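Local coordinates for phosphoribosylaminoimidazole-succinocarboxamide synthase (Pyrococcus horikoshii, PDB 4O7T), which catalyses the ATP-dependent joining of L-aspartate to the carboxylate of 5-amino-1-(5-phosphoribosyl)imidazole-4-carboxylate, giving SAICAR in de novo purine biosynthesis, at residues A[22-27]-A[77-82]; A[167-172]-A[197-202]; A[174-179]-A[186-191]; A[206-211]-A[225-230]. All coordinates share one frame; numbering follows the deposited sequence.

Interaction 1: residues A[22-27]-A[77-82]. With ADP (adenosine-5'-diphosphate), chain C.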
# COMPACT_ATOMS: atom_id res chain seq x y z
N LYS A 22 22.06 11.64 22.96
CA LYS A 22 20.71 11.54 23.49
C LYS A 22 19.89 12.81 23.37
O LYS A 22 20.43 13.90 23.19
CB LYS A 22 20.72 11.06 24.95
CG LYS A 22 21.65 11.82 25.87
CD LYS A 22 21.52 11.37 27.32
CE LYS A 22 22.06 9.96 27.54
NZ LYS A 22 23.54 9.96 27.64
N LEU A 23 18.58 12.65 23.46
CA LEU A 23 17.70 13.79 23.54
C LEU A 23 16.59 13.58 24.57
O LEU A 23 16.45 12.51 25.16
CB LEU A 23 17.14 14.17 22.16
CG LEU A 23 16.21 13.20 21.44
CD1 LEU A 23 15.10 13.98 20.76
CD2 LEU A 23 16.98 12.37 20.43
N ILE A 24 15.82 14.64 24.80
CA ILE A 24 14.69 14.60 25.71
C ILE A 24 13.44 14.45 24.86
O ILE A 24 13.27 15.15 23.88
CB ILE A 24 14.61 15.87 26.59
CG1 ILE A 24 15.76 15.91 27.60
CG2 ILE A 24 13.26 15.98 27.29
CD1 ILE A 24 15.86 14.68 28.49
N MET A 25 12.59 13.50 25.24
CA MET A 25 11.28 13.37 24.61
C MET A 25 10.24 13.80 25.64
O MET A 25 10.04 13.14 26.65
CB MET A 25 11.03 11.93 24.15
CG MET A 25 9.71 11.72 23.42
SD MET A 25 9.55 10.13 22.57
CE MET A 25 9.50 8.98 23.94
N GLU A 26 9.58 14.91 25.36
CA GLU A 26 8.59 15.47 26.28
C GLU A 26 7.19 15.32 25.72
O GLU A 26 6.93 15.71 24.59
CB GLU A 26 8.91 16.95 26.52
CG GLU A 26 7.94 17.71 27.42
CD GLU A 26 8.30 19.18 27.48
OE1 GLU A 26 7.48 20.01 27.03
OE2 GLU A 26 9.42 19.50 27.93
N PHE A 27 6.30 14.75 26.52
CA PHE A 27 4.91 14.52 26.14
C PHE A 27 4.02 15.70 26.58
O PHE A 27 4.03 16.10 27.75
CB PHE A 27 4.40 13.23 26.78
CG PHE A 27 5.03 11.97 26.23
CD1 PHE A 27 4.32 11.14 25.37
CD2 PHE A 27 6.33 11.59 26.60
CE1 PHE A 27 4.89 9.96 24.88
CE2 PHE A 27 6.89 10.43 26.11
CZ PHE A 27 6.17 9.61 25.25
N ARG A 77 8.78 13.89 30.76
CA ARG A 77 9.98 13.84 29.92
C ARG A 77 10.71 12.50 30.03
O ARG A 77 10.91 11.97 31.14
CB ARG A 77 10.94 14.98 30.26
CG ARG A 77 10.34 16.38 30.24
CD ARG A 77 11.32 17.43 30.76
NE ARG A 77 11.57 17.30 32.20
CZ ARG A 77 11.00 18.06 33.14
NH1 ARG A 77 10.15 19.02 32.80
NH2 ARG A 77 11.28 17.85 34.43
N LEU A 78 11.09 11.93 28.89
CA LEU A 78 11.93 10.72 28.88
C LEU A 78 13.28 11.03 28.27
O LEU A 78 13.39 11.88 27.38
CB LEU A 78 11.30 9.56 28.10
CG LEU A 78 9.83 9.12 28.17
CD1 LEU A 78 9.72 7.70 27.62
CD2 LEU A 78 9.25 9.20 29.57
N ILE A 79 14.31 10.32 28.72
CA ILE A 79 15.63 10.39 28.10
C ILE A 79 15.70 9.24 27.10
O ILE A 79 15.47 8.09 27.46
CB ILE A 79 16.78 10.26 29.12
CG1 ILE A 79 16.68 11.33 30.21
CG2 ILE A 79 18.12 10.36 28.40
CD1 ILE A 79 17.59 11.10 31.41
N VAL A 80 16.00 9.57 25.86
CA VAL A 80 16.07 8.56 24.81
C VAL A 80 17.33 8.70 23.96
O VAL A 80 17.90 9.79 23.85
CB VAL A 80 14.82 8.55 23.88
CG1 VAL A 80 13.57 8.14 24.65
CG2 VAL A 80 14.63 9.88 23.16
N GLU A 81 17.72 7.59 23.35
CA GLU A 81 18.80 7.53 22.40
C GLU A 81 18.44 8.27 21.12
O GLU A 81 17.39 8.02 20.53
CB GLU A 81 19.08 6.06 22.08
CG GLU A 81 20.41 5.82 21.39
CD GLU A 81 20.59 4.38 20.95
OE1 GLU A 81 19.70 3.53 21.21
OE2 GLU A 81 21.63 4.11 20.33
N LYS A 82 19.33 9.17 20.69
CA LYS A 82 19.22 9.81 19.38
C LYS A 82 19.45 8.77 18.29
O LYS A 82 20.38 7.99 18.37
CB LYS A 82 20.23 10.95 19.25
CG LYS A 82 20.07 11.75 17.97
CD LYS A 82 21.15 12.80 17.80
CE LYS A 82 20.70 13.83 16.78
NZ LYS A 82 21.82 14.35 15.95
PB ADP C . 5.33 11.66 15.69
O1B ADP C . 6.42 10.63 15.55
O2B ADP C . 4.00 11.13 16.15
O3B ADP C . 5.27 12.61 14.52
PA ADP C . 5.95 14.18 16.90
O1A ADP C . 5.70 14.72 15.51
O2A ADP C . 5.17 14.74 18.07
O3A ADP C . 5.80 12.57 16.94
O5' ADP C . 7.52 14.40 17.21
C5' ADP C . 8.44 13.33 17.40
C4' ADP C . 9.48 13.31 16.28
O4' ADP C . 10.72 12.83 16.81
C3' ADP C . 9.10 12.36 15.16
O3' ADP C . 9.55 12.89 13.92
C2' ADP C . 9.86 11.09 15.49
O2' ADP C . 10.19 10.31 14.33
C1' ADP C . 11.12 11.63 16.13
N9 ADP C . 11.78 10.66 17.05
C8 ADP C . 11.19 9.78 17.88
N7 ADP C . 12.11 9.05 18.55
C5 ADP C . 13.33 9.47 18.16
C6 ADP C . 14.75 9.14 18.46
N6 ADP C . 15.07 8.20 19.36
N1 ADP C . 15.72 9.82 17.80
C2 ADP C . 15.44 10.78 16.90
N3 ADP C . 14.19 11.13 16.58
C4 ADP C . 13.11 10.53 17.16
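Strands 22-27 and 77-81 run antiparallel as neighbours in a four-stranded sheet, joined by four backbone hydrogen bonds in two reciprocal pairs, Leu23 with Val80 and Met25 with Leu78; both Met25-Leu78 bonds measure 2.8 Å from N to O. Leu23, Met25, Leu78 and Val80 place their side chains on the face turned to the nucleotide. There Met25 lies beside Leu78, pointing the same way, and its CE reaches Leu78 CD1 at 3.9 Å. The Phe27 ring turns its edge to Leu78 CG, and the ring also packs on helix 45-62. With CG between the backbone N and the carbonyl carbon (chi1 66°), Leu23 directs CD2 to Lys82 CA at 3.6 Å, and the same methyl comes close to the adenine at N1. On the other face, Ile24 CD1 meets Ile79 CG1 at 3.9 Å, and the aliphatic part of Arg77 lies alongside Glu26; the Arg77 guanidinium is bonded through NE to Ala73 O. Where strand 77-81 ends, Glu81 O accepts a hydrogen bond from ADP N6 at 2.6 Å. The contact thus pairs an apolar wall beside the base with a backbone acceptor for its amino group, a combination suited to recognising adenine.

Interaction 2: residues A[167-172]-A[197-202]. With TMP (thymidine-5'-phosphate), chain B.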
# COMPACT_ATOMS: atom_id res chain seq x y z
N LYS A 167 -4.73 -8.74 30.91
CA LYS A 167 -5.35 -7.68 31.69
C LYS A 167 -6.71 -7.28 31.16
O LYS A 167 -7.24 -6.23 31.52
CB LYS A 167 -4.41 -6.47 31.79
CG LYS A 167 -3.22 -6.71 32.70
CD LYS A 167 -2.03 -5.88 32.28
CE LYS A 167 -0.74 -6.42 32.88
NZ LYS A 167 -0.54 -5.97 34.27
N GLY A 168 -7.28 -8.13 30.32
CA GLY A 168 -8.61 -7.90 29.75
C GLY A 168 -8.64 -6.75 28.75
O GLY A 168 -9.63 -6.03 28.64
N ILE A 169 -7.54 -6.58 28.02
CA ILE A 169 -7.47 -5.56 26.98
C ILE A 169 -7.07 -6.22 25.67
O ILE A 169 -6.06 -6.93 25.61
CB ILE A 169 -6.48 -4.44 27.35
CG1 ILE A 169 -7.03 -3.66 28.56
CG2 ILE A 169 -6.26 -3.49 26.18
CD1 ILE A 169 -5.96 -3.14 29.48
N ILE A 170 -7.88 -5.98 24.64
CA ILE A 170 -7.58 -6.39 23.28
C ILE A 170 -6.72 -5.34 22.59
O ILE A 170 -7.11 -4.18 22.51
CB ILE A 170 -8.87 -6.61 22.46
CG1 ILE A 170 -9.69 -7.76 23.06
CG2 ILE A 170 -8.53 -6.88 20.99
CD1 ILE A 170 -11.11 -7.82 22.54
N LEU A 171 -5.54 -5.74 22.13
CA LEU A 171 -4.72 -4.87 21.30
C LEU A 171 -5.22 -4.96 19.85
O LEU A 171 -4.96 -5.93 19.14
CB LEU A 171 -3.24 -5.25 21.40
CG LEU A 171 -2.25 -4.43 20.55
CD1 LEU A 171 -2.24 -2.96 20.94
CD2 LEU A 171 -0.87 -5.04 20.67
N VAL A 172 -5.96 -3.95 19.44
CA VAL A 172 -6.66 -3.94 18.16
C VAL A 172 -5.67 -3.69 17.01
O VAL A 172 -5.59 -4.47 16.04
CB VAL A 172 -7.80 -2.90 18.22
CG1 VAL A 172 -8.36 -2.56 16.84
CG2 VAL A 172 -8.88 -3.40 19.17
N CYS A 197 -2.04 3.51 19.82
CA CYS A 197 -2.61 2.15 19.81
C CYS A 197 -4.13 2.22 19.91
O CYS A 197 -4.68 3.21 20.39
CB CYS A 197 -2.12 1.33 21.01
SG CYS A 197 -0.34 1.28 21.35
N ARG A 198 -4.78 1.15 19.47
CA ARG A 198 -6.18 0.92 19.82
C ARG A 198 -6.26 -0.16 20.92
O ARG A 198 -5.70 -1.25 20.77
CB ARG A 198 -7.04 0.58 18.59
CG ARG A 198 -7.34 1.79 17.70
CD ARG A 198 -8.40 1.52 16.64
NE ARG A 198 -8.71 2.74 15.88
CZ ARG A 198 -8.21 3.04 14.69
NH1 ARG A 198 -7.41 2.19 14.05
NH2 ARG A 198 -8.55 4.17 14.10
N PHE A 199 -6.91 0.19 22.02
CA PHE A 199 -7.12 -0.70 23.16
C PHE A 199 -8.63 -0.85 23.40
O PHE A 199 -9.30 0.13 23.70
CB PHE A 199 -6.49 -0.13 24.43
CG PHE A 199 -4.99 0.09 24.37
CD1 PHE A 199 -4.11 -0.95 24.01
CD2 PHE A 199 -4.44 1.32 24.74
CE1 PHE A 199 -2.73 -0.74 23.99
CE2 PHE A 199 -3.06 1.52 24.73
CZ PHE A 199 -2.21 0.50 24.36
N TRP A 200 -9.15 -2.07 23.28
CA TRP A 200 -10.56 -2.34 23.59
C TRP A 200 -10.71 -3.16 24.84
O TRP A 200 -9.94 -4.10 25.06
CB TRP A 200 -11.26 -3.07 22.46
CG TRP A 200 -11.47 -2.28 21.20
CD1 TRP A 200 -11.13 -0.94 20.96
CD2 TRP A 200 -12.11 -2.74 19.96
NE1 TRP A 200 -11.48 -0.57 19.70
CE2 TRP A 200 -12.07 -1.60 19.04
CE3 TRP A 200 -12.66 -3.94 19.53
CZ2 TRP A 200 -12.60 -1.68 17.75
CZ3 TRP A 200 -13.19 -4.01 18.23
CH2 TRP A 200 -13.15 -2.90 17.36
N ASP A 201 -11.72 -2.85 25.65
CA ASP A 201 -12.05 -3.75 26.76
C ASP A 201 -12.49 -5.09 26.17
O ASP A 201 -13.30 -5.10 25.25
CB ASP A 201 -13.15 -3.18 27.65
CG ASP A 201 -13.55 -4.15 28.74
OD1 ASP A 201 -12.82 -4.24 29.74
OD2 ASP A 201 -14.57 -4.86 28.56
N ALA A 202 -11.97 -6.19 26.71
CA ALA A 202 -12.22 -7.53 26.16
C ALA A 202 -13.70 -7.91 26.20
O ALA A 202 -14.19 -8.64 25.32
CB ALA A 202 -11.38 -8.58 26.89
P TMP B . -5.57 3.99 11.19
O1P TMP B . -5.88 5.44 11.20
O2P TMP B . -4.69 3.59 10.02
O3P TMP B . -6.72 3.05 11.46
O5' TMP B . -4.64 3.84 12.49
C5' TMP B . -4.01 2.61 12.85
C4' TMP B . -3.30 2.76 14.19
O4' TMP B . -2.16 3.62 14.05
C3' TMP B . -4.17 3.36 15.29
O3' TMP B . -3.93 2.61 16.47
C2' TMP B . -3.63 4.73 15.59
C1' TMP B . -2.24 4.72 14.97
N1 TMP B . -1.95 6.00 14.30
C2 TMP B . -0.97 6.88 14.84
O2 TMP B . -0.38 6.56 15.89
N3 TMP B . -0.67 8.05 14.25
C4 TMP B . -1.31 8.42 13.12
O4 TMP B . -1.04 9.52 12.58
C5 TMP B . -2.33 7.53 12.52
C5M TMP B . -3.07 7.91 11.25
C6 TMP B . -2.61 6.33 13.16
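Val172 sets a methyl over the indole of Trp200: CG2 stands 3.4 Å from the centroid of the five-membered ring, 14° off its normal, a close CH-pi contact. The other branch, CG1, lies against Arg198 CB, and Val172 CB approaches the same Arg198 CB at 3.6 Å, which wedges the valine between the two side chains. On the face shared by Ile169, Leu171 and Phe199, Leu171 runs beside the phenylalanine and brings CD1 to Phe199 CE1 at 3.8 Å, while Ile169 CG2 touches Phe199 CB. Ile170 CD1 rests on Ala202 CA.

These side chains are kept in register by the backbone. Ile170 and Trp200 form a reciprocal hydrogen-bonded pair, flanked by Val172 N to Arg198 O and by Ala202 N to Gly168 O, both 3.0 Å. Gly168, with positive phi, is the C-prime residue of the Schellman motif closing helix 143-165, so the strand starts directly from that helix end. Helices 143-165 and 220-232 pack on the Ile169 and Phe199 face.

Arg198 extends from CG to NE (chi2 -169°, chi3 176°) and presents its guanidinium edge to the TMP phosphate, NH1 donating to O3P at 2.8 Å in a nearly straight bond; NH2 adds a weak one. Asp211 holds NE, and Asp173 also pairs with NH1, so two carboxylates orient the group. This antiparallel strand pair of the larger, branched sheet thus carries a carboxylate-backed arginine to a nucleotide phosphate; TMP is not a substrate, but the pocket is consistent with the place of the substrate's 5'-phosphate.

Interaction 3: residues A[174-179]-A[186-191]. With ADP (adenosine-5'-diphosphate), chain C; TMP (thymidine-5'-phosphate), chain B.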
# COMPACT_ATOMS: atom_id res chain seq x y z
N PHE A 174 -1.85 -0.81 16.23
CA PHE A 174 -0.94 0.19 16.82
C PHE A 174 0.11 0.64 15.84
O PHE A 174 0.40 -0.05 14.86
CB PHE A 174 -0.28 -0.33 18.12
CG PHE A 174 0.62 -1.53 17.92
CD1 PHE A 174 1.99 -1.38 17.76
CD2 PHE A 174 0.09 -2.82 17.91
CE1 PHE A 174 2.82 -2.48 17.58
CE2 PHE A 174 0.91 -3.93 17.73
CZ PHE A 174 2.28 -3.76 17.56
N LYS A 175 0.71 1.79 16.11
CA LYS A 175 1.71 2.37 15.23
C LYS A 175 3.08 2.43 15.92
O LYS A 175 3.19 2.90 17.08
CB LYS A 175 1.28 3.77 14.78
CG LYS A 175 2.21 4.43 13.75
CD LYS A 175 3.33 5.27 14.39
CE LYS A 175 2.81 6.58 15.01
NZ LYS A 175 3.83 7.26 15.86
N LEU A 176 4.11 1.98 15.21
CA LEU A 176 5.49 2.09 15.67
C LEU A 176 6.36 2.93 14.74
O LEU A 176 6.07 3.09 13.55
CB LEU A 176 6.15 0.71 15.77
CG LEU A 176 5.49 -0.36 16.63
CD1 LEU A 176 6.29 -1.65 16.52
CD2 LEU A 176 5.35 0.09 18.08
N GLU A 177 7.47 3.44 15.29
CA GLU A 177 8.47 4.09 14.46
C GLU A 177 9.85 3.59 14.86
O GLU A 177 10.06 3.11 15.98
CB GLU A 177 8.38 5.60 14.61
CG GLU A 177 7.02 6.18 14.20
CD GLU A 177 7.00 7.70 14.21
OE1 GLU A 177 8.06 8.33 14.17
OE2 GLU A 177 5.90 8.25 14.23
N PHE A 178 10.79 3.70 13.92
CA PHE A 178 12.11 3.09 14.08
C PHE A 178 13.21 4.02 13.59
O PHE A 178 13.01 4.82 12.67
CB PHE A 178 12.21 1.81 13.26
CG PHE A 178 11.37 0.68 13.77
CD1 PHE A 178 11.89 -0.25 14.66
CD2 PHE A 178 10.04 0.54 13.34
CE1 PHE A 178 11.13 -1.32 15.11
CE2 PHE A 178 9.26 -0.53 13.80
CZ PHE A 178 9.80 -1.44 14.69
N GLY A 179 14.39 3.83 14.16
CA GLY A 179 15.58 4.50 13.69
C GLY A 179 16.79 3.58 13.73
O GLY A 179 16.74 2.47 14.27
N ILE A 186 18.72 -1.63 14.07
CA ILE A 186 17.38 -1.07 14.00
C ILE A 186 16.74 -1.02 15.39
O ILE A 186 16.59 -2.05 16.06
CB ILE A 186 16.53 -1.82 12.95
CG1 ILE A 186 17.14 -1.56 11.56
CG2 ILE A 186 15.06 -1.38 13.01
CD1 ILE A 186 16.68 -2.48 10.46
N VAL A 187 16.40 0.19 15.83
CA VAL A 187 15.96 0.45 17.20
C VAL A 187 14.54 1.06 17.21
O VAL A 187 14.24 1.98 16.46
CB VAL A 187 16.95 1.39 17.94
CG1 VAL A 187 16.44 1.75 19.33
CG2 VAL A 187 18.32 0.74 18.05
N LEU A 188 13.69 0.51 18.06
CA LEU A 188 12.32 1.00 18.24
C LEU A 188 12.37 2.37 18.89
O LEU A 188 13.11 2.58 19.85
CB LEU A 188 11.54 0.02 19.11
CG LEU A 188 10.06 0.27 19.36
CD1 LEU A 188 9.29 0.30 18.06
CD2 LEU A 188 9.52 -0.84 20.25
N ALA A 189 11.59 3.31 18.34
CA ALA A 189 11.69 4.71 18.74
C ALA A 189 10.32 5.33 19.08
O ALA A 189 9.35 4.60 19.37
CB ALA A 189 12.41 5.51 17.67
N ASP A 190 10.25 6.66 19.04
CA ASP A 190 9.00 7.40 19.28
C ASP A 190 8.30 6.96 20.58
O ASP A 190 8.95 6.80 21.62
CB ASP A 190 8.06 7.31 18.06
CG ASP A 190 7.03 8.45 18.02
OD1 ASP A 190 5.81 8.16 17.97
OD2 ASP A 190 7.43 9.63 18.05
N GLU A 191 6.99 6.72 20.50
CA GLU A 191 6.20 6.42 21.68
C GLU A 191 5.35 5.17 21.48
O GLU A 191 5.16 4.72 20.34
CB GLU A 191 5.27 7.61 22.02
CG GLU A 191 4.09 7.76 21.07
CD GLU A 191 3.19 8.94 21.39
OE1 GLU A 191 2.36 8.86 22.32
OE2 GLU A 191 3.25 9.95 20.69
PB ADP C . 5.33 11.66 15.69
O1B ADP C . 6.42 10.63 15.55
O2B ADP C . 4.00 11.13 16.15
O3B ADP C . 5.27 12.61 14.52
PA ADP C . 5.95 14.18 16.90
O1A ADP C . 5.70 14.72 15.51
O2A ADP C . 5.17 14.74 18.07
O3A ADP C . 5.80 12.57 16.94
O5' ADP C . 7.52 14.40 17.21
C5' ADP C . 8.44 13.33 17.40
C4' ADP C . 9.48 13.31 16.28
O4' ADP C . 10.72 12.83 16.81
C3' ADP C . 9.10 12.36 15.16
O3' ADP C . 9.55 12.89 13.92
C2' ADP C . 9.86 11.09 15.49
O2' ADP C . 10.19 10.31 14.33
C1' ADP C . 11.12 11.63 16.13
N9 ADP C . 11.78 10.66 17.05
C8 ADP C . 11.19 9.78 17.88
N7 ADP C . 12.11 9.05 18.55
C5 ADP C . 13.33 9.47 18.16
C6 ADP C . 14.75 9.14 18.46
N6 ADP C . 15.07 8.20 19.36
N1 ADP C . 15.72 9.82 17.80
C2 ADP C . 15.44 10.78 16.90
N3 ADP C . 14.19 11.13 16.58
C4 ADP C . 13.11 10.53 17.16
P TMP B . -5.57 3.99 11.19
O1P TMP B . -5.88 5.44 11.20
O2P TMP B . -4.69 3.59 10.02
O3P TMP B . -6.72 3.05 11.46
O5' TMP B . -4.64 3.84 12.49
C5' TMP B . -4.01 2.61 12.85
C4' TMP B . -3.30 2.76 14.19
O4' TMP B . -2.16 3.62 14.05
C3' TMP B . -4.17 3.36 15.29
O3' TMP B . -3.93 2.61 16.47
C2' TMP B . -3.63 4.73 15.59
C1' TMP B . -2.24 4.72 14.97
N1 TMP B . -1.95 6.00 14.30
C2 TMP B . -0.97 6.88 14.84
O2 TMP B . -0.38 6.56 15.89
N3 TMP B . -0.67 8.05 14.25
C4 TMP B . -1.31 8.42 13.12
O4 TMP B . -1.04 9.52 12.58
C5 TMP B . -2.33 7.53 12.52
C5M TMP B . -3.07 7.91 11.25
C6 TMP B . -2.61 6.33 13.16
O HOH W 1 4.40 5.21 17.79
O HOH W 2 7.18 3.31 18.29
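Lys175 NZ is gripped by two carboxylates and a water: it donates to Glu177 OE2 at 2.8 Å, pairs with Asp190 OD1 at 3.0 Å across the contact, and donates to a water that also lies within bonding distance of Lys175 O and Glu191 O. Bends at chi2 (-90°) and chi3 (-72°) fold the lysine chain back toward Asp190, its CE passing 3.3 Å from TMP O2. The Glu177 and Asp190 carboxylates are stacked, their planes only 4° apart, and the shared ammonium probably offsets their repulsion. Glu177 OE1 accepts from the ribose O2' of ADP at 2.9 Å, and Asp190 N donates to adenine N7. A glutamine in place of Glu177 would probably weaken the hold on Lys175 NZ by removing one of its two carboxylate charges.

Farther along the hairpin, Ala189 N bonds Glu177 O, and Gly179 and Val187 make a reciprocal pair. Leu188 CD1 sits over one face of the Phe178 ring, 4.1 Å from its centroid, and also touches Leu176 CD1; helix 143-165 packs on the phenylalanine. Lys13 makes a second salt bridge to Asp190. Acidic groups so near the diphosphate are probably balanced in part by Lys175 and Lys13, consistent with a site that handles phosphate and, in this family, magnesium.

Interaction 4: residues A[206-211]-A[225-230]. With ASP (aspartic acid), chain D.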
# COMPACT_ATOMS: atom_id res chain seq x y z
N ARG A 206 -15.26 -1.78 24.20
CA ARG A 206 -15.22 -0.31 24.14
C ARG A 206 -13.79 0.24 24.18
O ARG A 206 -12.88 -0.36 24.77
CB ARG A 206 -16.11 0.32 25.23
CG ARG A 206 -15.50 0.36 26.62
CD ARG A 206 -16.35 1.18 27.57
NE ARG A 206 -15.82 1.12 28.93
CZ ARG A 206 -15.00 2.02 29.47
NH1 ARG A 206 -14.62 3.09 28.78
NH2 ARG A 206 -14.56 1.85 30.71
N SER A 207 -13.61 1.40 23.55
CA SER A 207 -12.30 2.00 23.34
C SER A 207 -11.72 2.60 24.60
O SER A 207 -12.38 3.40 25.27
CB SER A 207 -12.39 3.10 22.28
OG SER A 207 -12.78 2.58 21.03
N LEU A 208 -10.48 2.25 24.90
CA LEU A 208 -9.72 2.89 25.97
C LEU A 208 -8.46 3.56 25.37
O LEU A 208 -7.33 3.25 25.73
CB LEU A 208 -9.40 1.88 27.07
CG LEU A 208 -10.62 1.18 27.71
CD1 LEU A 208 -10.21 0.00 28.58
CD2 LEU A 208 -11.46 2.18 28.50
N ASP A 209 -8.69 4.50 24.45
CA ASP A 209 -7.62 5.06 23.62
C ASP A 209 -8.06 6.37 22.95
O ASP A 209 -9.13 6.91 23.26
CB ASP A 209 -7.20 4.03 22.57
CG ASP A 209 -8.36 3.57 21.68
OD1 ASP A 209 -8.56 2.35 21.53
OD2 ASP A 209 -9.08 4.44 21.15
N LYS A 210 -7.24 6.86 22.02
CA LYS A 210 -7.48 8.15 21.37
C LYS A 210 -8.79 8.22 20.57
O LYS A 210 -9.27 9.31 20.28
CB LYS A 210 -6.27 8.52 20.50
CG LYS A 210 -6.28 9.92 19.93
CD LYS A 210 -4.90 10.27 19.39
CE LYS A 210 -5.01 11.41 18.40
NZ LYS A 210 -3.72 11.70 17.73
N ASP A 211 -9.36 7.05 20.24
CA ASP A 211 -10.64 6.97 19.51
C ASP A 211 -11.78 7.62 20.30
O ASP A 211 -12.73 8.14 19.72
CB ASP A 211 -11.01 5.53 19.16
CG ASP A 211 -10.38 5.05 17.83
OD1 ASP A 211 -9.82 5.85 17.05
OD2 ASP A 211 -10.47 3.84 17.57
N LYS A 225 -6.78 6.98 32.09
CA LYS A 225 -6.62 6.59 33.50
C LYS A 225 -6.94 5.10 33.69
O LYS A 225 -6.19 4.37 34.34
CB LYS A 225 -7.51 7.43 34.43
CG LYS A 225 -7.01 8.84 34.73
N GLU A 226 -8.06 4.67 33.11
CA GLU A 226 -8.49 3.28 33.19
C GLU A 226 -7.43 2.32 32.68
O GLU A 226 -7.13 1.33 33.35
CB GLU A 226 -9.78 3.09 32.41
CG GLU A 226 -10.49 1.78 32.72
CD GLU A 226 -11.94 1.79 32.28
OE1 GLU A 226 -12.54 0.70 32.20
OE2 GLU A 226 -12.49 2.89 32.02
N ILE A 227 -6.89 2.62 31.50
CA ILE A 227 -5.78 1.85 30.91
C ILE A 227 -4.60 1.79 31.86
O ILE A 227 -4.08 0.70 32.14
CB ILE A 227 -5.33 2.44 29.54
CG1 ILE A 227 -6.17 1.86 28.41
CG2 ILE A 227 -3.87 2.14 29.25
CD1 ILE A 227 -6.08 0.35 28.27
N TYR A 228 -4.20 2.95 32.36
CA TYR A 228 -3.11 3.05 33.31
C TYR A 228 -3.36 2.15 34.53
O TYR A 228 -2.48 1.39 34.94
CB TYR A 228 -2.89 4.49 33.75
CG TYR A 228 -1.68 4.67 34.63
CD1 TYR A 228 -1.78 4.61 36.02
CD2 TYR A 228 -0.42 4.88 34.07
CE1 TYR A 228 -0.66 4.76 36.83
CE2 TYR A 228 0.70 5.03 34.87
CZ TYR A 228 0.57 4.97 36.25
OH TYR A 228 1.68 5.13 37.04
N GLU A 229 -4.57 2.24 35.09
CA GLU A 229 -4.93 1.48 36.29
C GLU A 229 -4.95 -0.01 36.02
O GLU A 229 -4.43 -0.79 36.82
CB GLU A 229 -6.27 1.95 36.85
CG GLU A 229 -6.16 3.30 37.56
CD GLU A 229 -7.49 3.83 38.05
OE1 GLU A 229 -8.53 3.50 37.43
OE2 GLU A 229 -7.49 4.59 39.05
N ARG A 230 -5.51 -0.40 34.88
CA ARG A 230 -5.64 -1.81 34.53
C ARG A 230 -4.31 -2.47 34.20
O ARG A 230 -4.18 -3.70 34.29
CB ARG A 230 -6.69 -2.01 33.43
CG ARG A 230 -8.09 -1.87 34.00
CD ARG A 230 -9.18 -1.88 32.96
NE ARG A 230 -9.26 -3.20 32.35
CZ ARG A 230 -10.19 -3.56 31.47
NH1 ARG A 230 -11.13 -2.70 31.09
NH2 ARG A 230 -10.15 -4.79 30.97
N ASP D . -6.82 10.82 13.52
CA ASP D . -5.38 10.65 13.17
C ASP D . -4.47 10.61 14.39
O ASP D . -3.96 11.64 14.84
CB ASP D . -4.90 11.77 12.23
CG ASP D . -5.22 11.49 10.78
OD1 ASP D . -4.47 11.96 9.91
OD2 ASP D . -6.23 10.80 10.51
OXT ASP D . -4.21 9.54 14.94
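Arg206 turns CG between its backbone N and carbonyl carbon (chi1 79°) and then runs extended to NE, while Glu226, with CG anti to its own N (chi1 -166°), stretches out from the helix; the two side chains arrive from opposite directions. Arg206 NH2 donates to Glu226 OE2 at 2.7 Å, on the syn side of the carboxylate and near the guanidinium plane, although the two planes stand 53° apart. A long ion pair from Glu226 OE1 to Arg230 NH1 extends the network, and Arg230 NH1 has its stronger partner in Asp201. An alanine at Glu226 would probably leave Arg206 NH2 without its carboxylate and free the guanidinium to turn.

The contact fastens the loop that follows strand 197-201 to helix 220-232. Next to the salt bridge Leu208 packs on the helix: CD2 lies against the Glu226 carboxylate, CD1 meets Arg230 NH1, and CB presses on Ile227 CG1 at 3.5 Å, a tight carbon contact. Ile227 continues inward onto Phe199 and Ile169. Past Leu208 the loop enters helix 211-214, with Asp209 OD2 accepting a capping bond from Asp211 N at 2.8 Å. Between them, Lys210 reaches fully extended to the bound aspartic acid, NZ donating to its O at 2.9 Å and also bonding Thr32 O.

Interactions 1 and 3 enclose the ADP from two directions, their centres 13 Å apart, and touch directly where Met25 CE lies 3.2 Å from Asp190 O and Phe27 CE1 packs on Glu191 CB. Interactions 2 and 3 share strand 169-180, and both reach TMP, one at its phosphate and the other at its base; interaction 3, which touches both ligands, bridges them. Interactions 2 and 4, centres 8 Å apart, are tied by the salt bridges Arg198 NE to Asp211 OD2 and Asp201 OD1 to Arg230 NH1, each 2.7 Å. Interaction 4 adds the bound aspartic acid, whereas interaction 1, its centre about 24 Å from that of interaction 4, meets the adenine amino group.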